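Local structure of OxsB protein (Bacillus megaterium, 5UL3) at residues D293-I298 against K350-K355; L305-S310 against L339-D344; L558-R561 against N566-M569. The protein catalyses the oxidative ring contraction of dAMP to an oxetane aldehyde during oxetanocin A biosynthesis, using S-adenosylmethionine radical chemistry and bound cobalamin. All coordinates share one frame; numbering follows the deposited sequence.

Interaction 1 (D293-I298 against K350-K355); sequences DILGEI and KHFNIK
Gly-296 and Phe-352 form the tight half of this contact, a clear case of a glycine giving an aromatic ring access to a helix backbone. The Gly-296 CA lies over one face of the ring in a CH-pi contact, 3.6 Å from the centroid of Phe-352 and 15° off the ring normal. Against the opposite face, over its centre, comes CD2 of the preceding His-351, so the phenyl group is sandwiched. Leu-295 closes the buried side. Its CG is anti to the backbone N (chi1 -173°), which sends the branch across to the other segment; CG approaches CD2 of Phe-352 obliquely at 3.9 Å, and CD1 meets CD1 of Ile-354 at 3.6 Å.

The solvent side is looser: Phe-352 is only partly buried, and the exposed Asn-353, with positive phi, ends helix 335-351 in a Schellman motif that turns Ile-354 inward. His-351, though exposed, also stacks on Trp-25, which meets Phe-352 edge-to-face.

Leu-295 and Ile-354 both rest on Leu-305 of strand 305-311, while Ile-294 packs on strand 154-159, placing segment 293-298 between the cobalamin-binding Rossmann sheet and the radical SAM barrel.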
ATOM      1  N   ASP A 293      -7.763  -7.147  15.444  1.00 24.96           N
ATOM      2  CA  ASP A 293      -8.564  -8.374  15.522  1.00 25.53           C
ATOM      3  C   ASP A 293      -8.021  -9.498  14.636  1.00 29.33           C
ATOM      4  O   ASP A 293      -8.087 -10.678  15.003  1.00 28.38           O
ATOM      5  CB  ASP A 293     -10.006  -8.099  15.095  1.00 25.68           C
ATOM      6  CG  ASP A 293     -10.695  -7.021  15.942  1.00 26.70           C
ATOM      7  OD1 ASP A 293     -10.010  -6.139  16.496  1.00 27.18           O
ATOM      8  OD2 ASP A 293     -11.933  -7.084  16.029  1.00 27.22           O
ATOM      9  N   ILE A 294      -7.539  -9.154  13.438  1.00 28.20           N
ATOM     10  CA  ILE A 294      -7.128 -10.153  12.449  1.00 23.08           C
ATOM     11  C   ILE A 294      -5.666 -10.545  12.596  1.00 24.72           C
ATOM     12  O   ILE A 294      -5.208 -11.479  11.918  1.00 27.18           O
ATOM     13  CB  ILE A 294      -7.409  -9.617  11.026  1.00 24.35           C
ATOM     14  CG1 ILE A 294      -8.822  -9.031  10.932  1.00 31.65           C
ATOM     15  CG2 ILE A 294      -7.292 -10.717   9.961  1.00 26.37           C
ATOM     16  CD1 ILE A 294      -9.948 -10.047  11.151  1.00 31.34           C
ATOM     17  N   LEU A 295      -4.928  -9.897  13.493  1.00 22.12           N
ATOM     18  CA  LEU A 295      -3.477 -10.037  13.507  1.00 25.42           C
ATOM     19  C   LEU A 295      -3.051 -11.484  13.772  1.00 30.89           C
ATOM     20  O   LEU A 295      -2.136 -11.997  13.109  1.00 27.10           O
ATOM     21  CB  LEU A 295      -2.874  -9.091  14.546  1.00 24.69           C
ATOM     22  CG  LEU A 295      -1.343  -9.064  14.506  1.00 28.91           C
ATOM     23  CD1 LEU A 295      -0.867  -8.632  13.120  1.00 28.07           C
ATOM     24  CD2 LEU A 295      -0.764  -8.162  15.591  1.00 28.42           C
ATOM     25  N   GLY A 296      -3.707 -12.156  14.726  1.00 26.69           N
ATOM     26  CA  GLY A 296      -3.377 -13.555  15.002  1.00 31.69           C
ATOM     27  C   GLY A 296      -3.454 -14.439  13.771  1.00 32.57           C
ATOM     28  O   GLY A 296      -2.553 -15.242  13.514  1.00 31.88           O
ATOM     29  N   GLU A 297      -4.507 -14.280  12.972  1.00 30.21           N
ATOM     30  CA  GLU A 297      -4.612 -15.061  11.748  1.00 34.79           C
ATOM     31  C   GLU A 297      -3.594 -14.608  10.710  1.00 34.90           C
ATOM     32  O   GLU A 297      -3.064 -15.432   9.957  1.00 36.93           O
ATOM     33  CB  GLU A 297      -6.032 -14.978  11.190  1.00 34.05           C
ATOM     34  CG  GLU A 297      -7.041 -15.755  12.033  1.00 37.67           C
ATOM     35  CD  GLU A 297      -6.696 -17.245  12.110  1.00 54.14           C
ATOM     36  OE1 GLU A 297      -6.632 -17.894  11.041  1.00 45.41           O
ATOM     37  OE2 GLU A 297      -6.466 -17.757  13.230  1.00 56.69           O
ATOM     38  N   ILE A 298      -3.318 -13.299  10.640  1.00 29.83           N
ATOM     39  CA  ILE A 298      -2.278 -12.811   9.736  1.00 28.61           C
ATOM     40  C   ILE A 298      -0.937 -13.459  10.061  1.00 32.31           C
ATOM     41  O   ILE A 298      -0.169 -13.810   9.154  1.00 33.08           O
ATOM     42  CB  ILE A 298      -2.191 -11.274   9.803  1.00 30.03           C
ATOM     43  CG1 ILE A 298      -3.425 -10.672   9.150  1.00 31.55           C
ATOM     44  CG2 ILE A 298      -0.912 -10.757   9.137  1.00 31.36           C
ATOM     45  CD1 ILE A 298      -3.566  -9.192   9.454  1.00 35.32           C
ATOM     46  N   LYS A 350       4.961  -8.835  18.267  1.00 32.03           N
ATOM     47  CA  LYS A 350       5.871  -9.658  19.057  1.00 35.41           C
ATOM     48  C   LYS A 350       5.127 -10.766  19.788  1.00 38.90           C
ATOM     49  O   LYS A 350       5.645 -11.882  19.936  1.00 33.12           O
ATOM     50  CB  LYS A 350       6.625  -8.774  20.045  1.00 33.34           C
ATOM     51  CG  LYS A 350       7.680  -9.504  20.871  1.00 43.42           C
ATOM     52  CD  LYS A 350       8.221  -8.593  21.969  1.00 49.06           C
ATOM     53  CE  LYS A 350       9.473  -9.169  22.617  1.00 57.10           C
ATOM     54  NZ  LYS A 350      10.653  -9.110  21.709  1.00 58.82           N
ATOM     55  N   HIS A 351       3.910 -10.476  20.261  1.00 30.13           N
ATOM     56  CA  HIS A 351       3.086 -11.499  20.890  1.00 32.49           C
ATOM     57  C   HIS A 351       2.856 -12.682  19.967  1.00 39.24           C
ATOM     58  O   HIS A 351       2.757 -13.823  20.431  1.00 35.14           O
ATOM     59  CB  HIS A 351       1.740 -10.906  21.314  1.00 31.59           C
ATOM     60  CG  HIS A 351       0.762 -11.933  21.783  1.00 30.62           C
ATOM     61  ND1 HIS A 351       0.832 -12.502  23.036  1.00 33.32           N
ATOM     62  CD2 HIS A 351      -0.283 -12.528  21.156  1.00 32.55           C
ATOM     63  CE1 HIS A 351      -0.148 -13.379  23.175  1.00 32.54           C
ATOM     64  NE2 HIS A 351      -0.837 -13.416  22.046  1.00 34.28           N
ATOM     65  N   PHE A 352       2.766 -12.439  18.664  1.00 32.92           N
ATOM     66  CA  PHE A 352       2.527 -13.493  17.692  1.00 33.10           C
ATOM     67  C   PHE A 352       3.791 -13.913  16.946  1.00 28.93           C
ATOM     68  O   PHE A 352       3.690 -14.607  15.931  1.00 33.19           O
ATOM     69  CB  PHE A 352       1.469 -13.058  16.681  1.00 33.43           C
ATOM     70  CG  PHE A 352       0.098 -12.918  17.255  1.00 34.29           C
ATOM     71  CD1 PHE A 352      -0.581 -14.024  17.752  1.00 34.92           C
ATOM     72  CD2 PHE A 352      -0.536 -11.682  17.262  1.00 34.36           C
ATOM     73  CE1 PHE A 352      -1.853 -13.896  18.264  1.00 33.44           C
ATOM     74  CE2 PHE A 352      -1.808 -11.552  17.775  1.00 29.82           C
ATOM     75  CZ  PHE A 352      -2.468 -12.655  18.274  1.00 32.19           C
ATOM     76  N   ASN A 353       4.962 -13.468  17.410  0.50 29.92           N
ATOM     77  CA  ASN A 353       6.259 -13.792  16.823  0.50 33.99           C
ATOM     78  C   ASN A 353       6.438 -13.234  15.416  0.50 35.61           C
ATOM     79  O   ASN A 353       7.310 -13.703  14.671  0.50 34.67           O
ATOM     80  CB  ASN A 353       6.499 -15.307  16.832  0.50 34.72           C
ATOM     81  CG  ASN A 353       6.533 -15.869  18.229  0.50 35.22           C
ATOM     82  OD1 ASN A 353       7.187 -15.318  19.112  0.50 33.51           O
ATOM     83  ND2 ASN A 353       5.818 -16.967  18.444  0.50 42.17           N
ATOM     84  N   ILE A 354       5.630 -12.242  15.034  1.00 30.30           N
ATOM     85  CA  ILE A 354       5.815 -11.542  13.762  1.00 28.22           C
ATOM     86  C   ILE A 354       7.077 -10.692  13.873  1.00 29.32           C
ATOM     87  O   ILE A 354       7.283 -10.003  14.878  1.00 33.46           O
ATOM     88  CB  ILE A 354       4.595 -10.662  13.441  1.00 31.68           C
ATOM     89  CG1 ILE A 354       3.336 -11.518  13.342  1.00 34.97           C
ATOM     90  CG2 ILE A 354       4.817  -9.877  12.143  1.00 32.26           C
ATOM     91  CD1 ILE A 354       2.075 -10.721  13.103  1.00 36.56           C
ATOM     92  N   LYS A 355       7.916 -10.720  12.837  1.00 37.94           N
ATOM     93  CA  LYS A 355       9.182  -9.996  12.890  1.00 36.97           C
ATOM     94  C   LYS A 355       8.927  -8.486  12.906  1.00 33.73           C
ATOM     95  O   LYS A 355       7.971  -8.009  12.297  1.00 32.91           O
ATOM     96  CB  LYS A 355      10.054 -10.363  11.692  1.00 50.97           C
ATOM     97  CG  LYS A 355       9.449  -9.993  10.342  1.00 54.17           C
ATOM     98  CD  LYS A 355      10.323 -10.465   9.175  1.00 57.20           C
ATOM     99  CE  LYS A 355      10.029 -11.921   8.802  1.00 56.66           C
ATOM    100  NZ  LYS A 355       8.728 -12.080   8.085  1.00 54.90           N
TER

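Interaction 2 (L305-S310 against L339-D344); sequences LTLETS and LKQLDD
Leu-307 reaches from its strand with both methyls into helix 335-351, each finding a different partner. CD2 packs on Leu-342, 3.7 Å from CD2 of that residue and nearly as close to its CG. CD1 instead abuts the amide oxygen of Gln-341, with 3.4 Å between Leu-307 CD1 and Gln-341 OE1, while the CB of Gln-341 adds apolar contact beside CD2. Both helix side chains cross Leu-307 at about a right angle. The fork is aimed by a first torsion that sets CG of Leu-307 anti to the backbone N (chi1 -174°), toward the helix.

This is the strand-to-helix interface of a beta-alpha-beta crossover in the partial TIM barrel of radical SAM enzymes: strand 305-311 leads through the connection bearing the cluster ligands Cys-313, Cys-318 and Cys-321 to helix 335-351, and the chain then returns as parallel strand 357-360, alongside the first strand.

In the next shell, NE2 of Gln-341 bonds OE1 of Gln-337, one turn back, which probably helps to hold OE1 of Gln-341 against CD1 of Leu-307. Leu-342 also touches Ile-358 and Met-360 of the neighbouring strand. On the helix flank Lys-340 NZ forms a salt bridge with Asp-344 OD2 at 2.7 Å, Asp-344 OD2 accepting through its syn lone pair, and Thr-289 OG1 bonds the same carboxylate oxygen. The CB of Glu-308, next along the strand, points away from the helix; its OE2 hydrogen-bonds cobalamin while OE1 pairs with Arg-311.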
ATOM      1  N   LEU A 305       3.156  -6.556   9.244  1.00 24.61           N
ATOM      2  CA  LEU A 305       2.658  -5.362   9.927  1.00 22.03           C
ATOM      3  C   LEU A 305       2.707  -4.145   9.004  1.00 25.97           C
ATOM      4  O   LEU A 305       3.634  -3.988   8.210  1.00 24.28           O
ATOM      5  CB  LEU A 305       3.504  -5.069  11.161  1.00 22.30           C
ATOM      6  CG  LEU A 305       3.678  -6.271  12.082  1.00 29.51           C
ATOM      7  CD1 LEU A 305       4.856  -6.031  12.991  1.00 29.44           C
ATOM      8  CD2 LEU A 305       2.399  -6.448  12.870  1.00 32.93           C
ATOM      9  N   THR A 306       1.697  -3.283   9.135  0.50 21.12           N
ATOM     10  CA  THR A 306       1.577  -2.060   8.352  0.50 22.62           C
ATOM     11  C   THR A 306       1.173  -0.925   9.280  0.50 20.07           C
ATOM     12  O   THR A 306       0.703  -1.149  10.397  0.50 20.18           O
ATOM     13  CB  THR A 306       0.530  -2.205   7.245  0.50 23.80           C
ATOM     14  OG1 THR A 306      -0.739  -2.493   7.845  0.50 22.49           O
ATOM     15  CG2 THR A 306       0.903  -3.331   6.273  0.50 17.74           C
ATOM     16  N   LEU A 307       1.361   0.306   8.802  1.00 21.50           N
ATOM     17  CA  LEU A 307       0.857   1.495   9.481  1.00 18.99           C
ATOM     18  C   LEU A 307       0.858   2.607   8.444  1.00 21.60           C
ATOM     19  O   LEU A 307       1.713   2.625   7.559  1.00 21.19           O
ATOM     20  CB  LEU A 307       1.730   1.910  10.664  1.00 22.50           C
ATOM     21  CG  LEU A 307       1.169   3.071  11.497  1.00 26.25           C
ATOM     22  CD1 LEU A 307      -0.223   2.712  12.031  1.00 27.10           C
ATOM     23  CD2 LEU A 307       2.116   3.402  12.653  1.00 27.60           C
ATOM     24  N   GLU A 308      -0.101   3.519   8.550  1.00 20.66           N
ATOM     25  CA  GLU A 308      -0.124   4.719   7.715  1.00 24.30           C
ATOM     26  C   GLU A 308       0.111   5.906   8.637  1.00 23.10           C
ATOM     27  O   GLU A 308      -0.706   6.166   9.529  1.00 22.84           O
ATOM     28  CB  GLU A 308      -1.454   4.842   6.963  1.00 24.80           C
ATOM     29  CG  GLU A 308      -1.411   5.890   5.802  1.00 24.44           C
ATOM     30  CD  GLU A 308      -2.740   6.050   5.051  1.00 25.94           C
ATOM     31  OE1 GLU A 308      -3.809   5.897   5.680  1.00 22.75           O
ATOM     32  OE2 GLU A 308      -2.716   6.358   3.825  1.00 23.74           O
ATOM     33  N   THR A 309       1.237   6.616   8.464  1.00 19.21           N
ATOM     34  CA  THR A 309       1.548   7.701   9.401  1.00 19.98           C
ATOM     35  C   THR A 309       1.170   9.070   8.845  1.00 22.53           C
ATOM     36  O   THR A 309       1.396  10.085   9.516  1.00 22.20           O
ATOM     37  CB  THR A 309       3.040   7.710   9.810  1.00 19.80           C
ATOM     38  OG1 THR A 309       3.874   8.023   8.676  1.00 24.79           O
ATOM     39  CG2 THR A 309       3.466   6.338  10.406  1.00 20.56           C
ATOM     40  N   SER A 310       0.609   9.107   7.642  1.00 22.83           N
ATOM     41  CA  SER A 310       0.124  10.325   6.999  1.00 24.01           C
ATOM     42  C   SER A 310      -0.780   9.911   5.852  1.00 22.53           C
ATOM     43  O   SER A 310      -0.689   8.791   5.345  1.00 23.34           O
ATOM     44  CB  SER A 310       1.276  11.197   6.483  1.00 19.64           C
ATOM     45  OG  SER A 310       1.953  10.567   5.413  1.00 20.96           O
ATOM     46  N   LEU A 339       4.488   7.385  17.299  1.00 23.86           N
ATOM     47  CA  LEU A 339       5.305   6.515  18.146  1.00 26.25           C
ATOM     48  C   LEU A 339       4.438   5.579  18.975  1.00 27.89           C
ATOM     49  O   LEU A 339       4.805   4.413  19.196  1.00 25.22           O
ATOM     50  CB  LEU A 339       6.213   7.368  19.037  1.00 25.59           C
ATOM     51  CG  LEU A 339       7.322   8.110  18.271  1.00 22.34           C
ATOM     52  CD1 LEU A 339       8.078   9.113  19.146  1.00 31.56           C
ATOM     53  CD2 LEU A 339       8.285   7.111  17.615  1.00 23.35           C
ATOM     54  N   LYS A 340       3.278   6.064  19.435  1.00 24.92           N
ATOM     55  CA  LYS A 340       2.355   5.204  20.170  1.00 27.73           C
ATOM     56  C   LYS A 340       1.826   4.084  19.283  1.00 25.81           C
ATOM     57  O   LYS A 340       1.807   2.910  19.680  1.00 23.36           O
ATOM     58  CB  LYS A 340       1.182   6.019  20.724  1.00 25.71           C
ATOM     59  CG  LYS A 340       0.026   5.097  21.171  1.00 27.56           C
ATOM     60  CD  LYS A 340      -1.256   5.861  21.425  1.00 33.40           C
ATOM     61  CE  LYS A 340      -2.351   4.974  22.008  1.00 28.69           C
ATOM     62  NZ  LYS A 340      -2.800   3.875  21.089  1.00 24.66           N
ATOM     63  N   GLN A 341       1.376   4.429  18.072  1.00 24.32           N
ATOM     64  CA  GLN A 341       0.810   3.408  17.199  1.00 23.77           C
ATOM     65  C   GLN A 341       1.874   2.398  16.782  1.00 21.57           C
ATOM     66  O   GLN A 341       1.596   1.197  16.685  1.00 24.65           O
ATOM     67  CB  GLN A 341       0.159   4.063  15.970  1.00 22.20           C
ATOM     68  CG  GLN A 341      -1.085   4.891  16.380  1.00 21.57           C
ATOM     69  CD  GLN A 341      -1.954   5.295  15.208  1.00 23.41           C
ATOM     70  OE1 GLN A 341      -1.971   4.637  14.165  1.00 23.03           O
ATOM     71  NE2 GLN A 341      -2.702   6.383  15.383  1.00 22.95           N
ATOM     72  N   LEU A 342       3.097   2.864  16.524  1.00 23.00           N
ATOM     73  CA  LEU A 342       4.177   1.926  16.209  1.00 24.76           C
ATOM     74  C   LEU A 342       4.431   0.989  17.386  1.00 25.45           C
ATOM     75  O   LEU A 342       4.588  -0.230  17.206  1.00 24.86           O
ATOM     76  CB  LEU A 342       5.449   2.694  15.835  1.00 25.74           C
ATOM     77  CG  LEU A 342       5.461   3.348  14.433  1.00 24.58           C
ATOM     78  CD1 LEU A 342       6.608   4.345  14.357  1.00 25.05           C
ATOM     79  CD2 LEU A 342       5.559   2.293  13.303  1.00 27.01           C
ATOM     80  N   ASP A 343       4.451   1.541  18.600  1.00 25.51           N
ATOM     81  CA  ASP A 343       4.645   0.717  19.790  1.00 28.66           C
ATOM     82  C   ASP A 343       3.552  -0.336  19.922  1.00 30.69           C
ATOM     83  O   ASP A 343       3.842  -1.500  20.228  1.00 26.01           O
ATOM     84  CB  ASP A 343       4.701   1.603  21.033  1.00 30.41           C
ATOM     85  CG  ASP A 343       4.896   0.801  22.310  1.00 38.67           C
ATOM     86  OD1 ASP A 343       6.028   0.340  22.547  1.00 34.60           O
ATOM     87  OD2 ASP A 343       3.916   0.624  23.069  1.00 37.31           O
ATOM     88  N   ASP A 344       2.289   0.054  19.690  1.00 24.18           N
ATOM     89  CA  ASP A 344       1.172  -0.883  19.779  1.00 25.85           C
ATOM     90  C   ASP A 344       1.323  -2.030  18.793  1.00 25.38           C
ATOM     91  O   ASP A 344       1.188  -3.205  19.160  1.00 25.89           O
ATOM     92  CB  ASP A 344      -0.165  -0.179  19.507  1.00 23.36           C
ATOM     93  CG  ASP A 344      -0.562   0.795  20.589  1.00 25.13           C
ATOM     94  OD1 ASP A 344       0.008   0.728  21.696  1.00 30.86           O
ATOM     95  OD2 ASP A 344      -1.449   1.652  20.326  1.00 26.15           O
TER

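Interaction 3 (L558-R561 against N566-M569); sequences LTER and NLIM
The carboxylate of Glu-560 is the flat group on which this contact turns, and nearly all its partners collect at OE2. Over one face, off-centre toward the oxygens, lie CG1 and CD1 of Ile-568, with CD1 4.1 Å from Glu-560 OE1; from the same side the CB of Ile-568 comes within 3.6 Å of Glu-560 OE2. The backbone N of Ile-568 also approaches OE2 from that face, on the anti side and 35° out of the carboxylate plane. At the edge, the N of Leu-567 meets the anti lone pair of OE2. A water donates to OE2 at 3.1 Å from the other side of the plane, and reaches more weakly to the O of Ile-568.

Two successive amides thus converge on one oxygen: Ile-568 N to Glu-560 OE2 is 2.8 Å and nearly straight (172°), whereas Leu-567 N to Glu-560 OE2 is 2.9 Å and more bent. With three donors on OE2, the group probably stays ionised, and its rotation is largely fixed. The chain of Glu-560 is extended beyond CG (chi2 -179°), which carries the acid from the helix across to the backbone of the loop.

Apolar atoms fill in around the bonds. The CG of Glu-560 lies 4.0 Å from CB of Leu-567, the two side chains running past each other in opposite directions, and Thr-559 CG2 makes a looser touch on CD1 of the same leucine. Leu-567 and Ile-568 also rest on Val-556, a turn earlier in the helix.

Beyond, Leu-567 and Met-569 pair through their backbones with Ser-584 and Ala-582. The chain reverses after helix 551-563, and a helix glutamate side chain accepts two successive main-chain N-H groups, those of the buried Leu-567 and Ile-568, from the returning loop, away from the cofactor sites.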
ATOM      1  N   LEU A 558      -7.007  14.658 -25.301  1.00 47.60           N
ATOM      2  CA  LEU A 558      -6.735  15.881 -26.048  1.00 43.85           C
ATOM      3  C   LEU A 558      -5.921  15.602 -27.305  1.00 54.24           C
ATOM      4  O   LEU A 558      -6.104  16.278 -28.325  1.00 56.57           O
ATOM      5  CB  LEU A 558      -6.021  16.889 -25.147  1.00 47.76           C
ATOM      6  CG  LEU A 558      -5.837  18.332 -25.618  1.00 63.61           C
ATOM      7  CD1 LEU A 558      -6.050  19.272 -24.445  1.00 60.06           C
ATOM      8  CD2 LEU A 558      -4.451  18.543 -26.227  1.00 53.68           C
ATOM      9  N   THR A 559      -5.020  14.618 -27.254  1.00 39.34           N
ATOM     10  CA  THR A 559      -4.286  14.217 -28.447  1.00 50.09           C
ATOM     11  C   THR A 559      -5.191  13.508 -29.451  1.00 51.00           C
ATOM     12  O   THR A 559      -4.991  13.640 -30.664  1.00 52.46           O
ATOM     13  CB  THR A 559      -3.104  13.323 -28.057  1.00 45.60           C
ATOM     14  OG1 THR A 559      -2.290  14.008 -27.098  1.00 46.20           O
ATOM     15  CG2 THR A 559      -2.247  12.981 -29.266  1.00 45.47           C
ATOM     16  N   GLU A 560      -6.188  12.757 -28.972  1.00 48.28           N
ATOM     17  CA  GLU A 560      -7.135  12.114 -29.879  1.00 54.30           C
ATOM     18  C   GLU A 560      -7.835  13.145 -30.758  1.00 64.67           C
ATOM     19  O   GLU A 560      -8.025  12.924 -31.960  1.00 68.78           O
ATOM     20  CB  GLU A 560      -8.170  11.310 -29.089  1.00 50.45           C
ATOM     21  CG  GLU A 560      -7.693   9.974 -28.558  1.00 45.51           C
ATOM     22  CD  GLU A 560      -8.792   9.238 -27.821  1.00 45.82           C
ATOM     23  OE1 GLU A 560      -9.561   9.899 -27.092  1.00 50.51           O
ATOM     24  OE2 GLU A 560      -8.897   8.000 -27.980  1.00 50.96           O
ATOM     25  N   ARG A 561      -8.224  14.278 -30.173  1.00 59.58           N
ATOM     26  CA  ARG A 561      -8.854  15.340 -30.945  1.00 66.28           C
ATOM     27  C   ARG A 561      -7.834  16.071 -31.811  1.00 66.20           C
ATOM     28  O   ARG A 561      -8.063  16.289 -33.005  1.00 73.44           O
ATOM     29  CB  ARG A 561      -9.557  16.321 -30.004  1.00 60.52           C
ATOM     30  CG  ARG A 561     -10.681  15.703 -29.194  1.00 67.90           C
ATOM     31  CD  ARG A 561     -11.382  16.749 -28.337  1.00 74.22           C
ATOM     32  NE  ARG A 561     -12.654  16.253 -27.817  1.00 87.62           N
ATOM     33  CZ  ARG A 561     -12.806  15.670 -26.632  1.00 92.70           C
ATOM     34  NH1 ARG A 561     -11.764  15.512 -25.829  1.00 79.56           N
ATOM     35  NH2 ARG A 561     -14.004  15.248 -26.248  1.00101.04           N
ATOM     36  N   ASN A 566      -7.956   7.608 -32.904  1.00 60.59           N
ATOM     37  CA  ASN A 566      -8.525   6.922 -31.752  1.00 60.76           C
ATOM     38  C   ASN A 566      -7.424   6.146 -31.033  1.00 62.09           C
ATOM     39  O   ASN A 566      -6.811   5.241 -31.611  1.00 61.12           O
ATOM     40  CB  ASN A 566      -9.664   5.998 -32.180  1.00 59.96           C
ATOM     41  CG  ASN A 566     -11.032   6.643 -32.006  1.00 78.29           C
ATOM     42  OD1 ASN A 566     -11.138   7.846 -31.751  1.00 82.35           O
ATOM     43  ND2 ASN A 566     -12.085   5.842 -32.138  1.00 76.91           N
ATOM     44  N   LEU A 567      -7.166   6.513 -29.778  1.00 55.59           N
ATOM     45  CA  LEU A 567      -6.154   5.856 -28.965  1.00 47.31           C
ATOM     46  C   LEU A 567      -6.736   5.047 -27.818  1.00 41.47           C
ATOM     47  O   LEU A 567      -6.177   4.008 -27.469  1.00 45.59           O
ATOM     48  CB  LEU A 567      -5.174   6.891 -28.395  1.00 45.52           C
ATOM     49  CG  LEU A 567      -4.348   7.693 -29.403  1.00 41.41           C
ATOM     50  CD1 LEU A 567      -3.557   8.794 -28.714  1.00 39.42           C
ATOM     51  CD2 LEU A 567      -3.420   6.789 -30.197  1.00 40.40           C
ATOM     52  N   ILE A 568      -7.840   5.492 -27.229  1.00 47.33           N
ATOM     53  CA  ILE A 568      -8.464   4.785 -26.115  1.00 49.79           C
ATOM     54  C   ILE A 568      -9.457   3.777 -26.675  1.00 51.24           C
ATOM     55  O   ILE A 568     -10.464   4.156 -27.283  1.00 47.66           O
ATOM     56  CB  ILE A 568      -9.149   5.762 -25.146  1.00 43.96           C
ATOM     57  CG1 ILE A 568      -8.140   6.784 -24.619  1.00 46.87           C
ATOM     58  CG2 ILE A 568      -9.791   4.996 -23.988  1.00 45.46           C
ATOM     59  CD1 ILE A 568      -8.730   7.816 -23.678  1.00 48.76           C
ATOM     60  N   MET A 569      -9.182   2.493 -26.456  1.00 45.94           N
ATOM     61  CA  MET A 569     -10.022   1.413 -26.955  1.00 51.41           C
ATOM     62  C   MET A 569     -11.284   1.289 -26.095  1.00 62.39           C
ATOM     63  O   MET A 569     -11.600   2.161 -25.279  1.00 53.08           O
ATOM     64  CB  MET A 569      -9.217   0.119 -27.002  1.00 58.69           C
ATOM     65  CG  MET A 569      -7.884   0.258 -27.730  1.00 62.40           C
ATOM     66  SD  MET A 569      -8.047   1.063 -29.344  1.00 82.46           S
ATOM     67  CE  MET A 569      -9.075  -0.124 -30.213  1.00 81.34           C
TER
HETATM   68  O   HOH W   1     -11.711   6.967 -28.709  1.00 64.79           O

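In the fold
Interactions 1 and 2 share helix 335-351 and touch through Leu-305: interaction 2 uses the buried body of the helix, interaction 1 its capped C-terminal end. Along the chain, 305-310 with 339-344 is nested inside the loop that 293-298 closes with 350-355. Both are mainly van der Waals contacts, one partly buried with a glycine CA on a ring, the other buried between strand and helix of the barrel with an amide oxygen beside a methyl. Interaction 3 stands apart, its centre about 44 Å from that of interaction 2 and about 49 Å from that of interaction 1. There, toward the periphery, a short-range turn is held mainly by hydrogen bonds to a carboxylate, with apolar side chains around them.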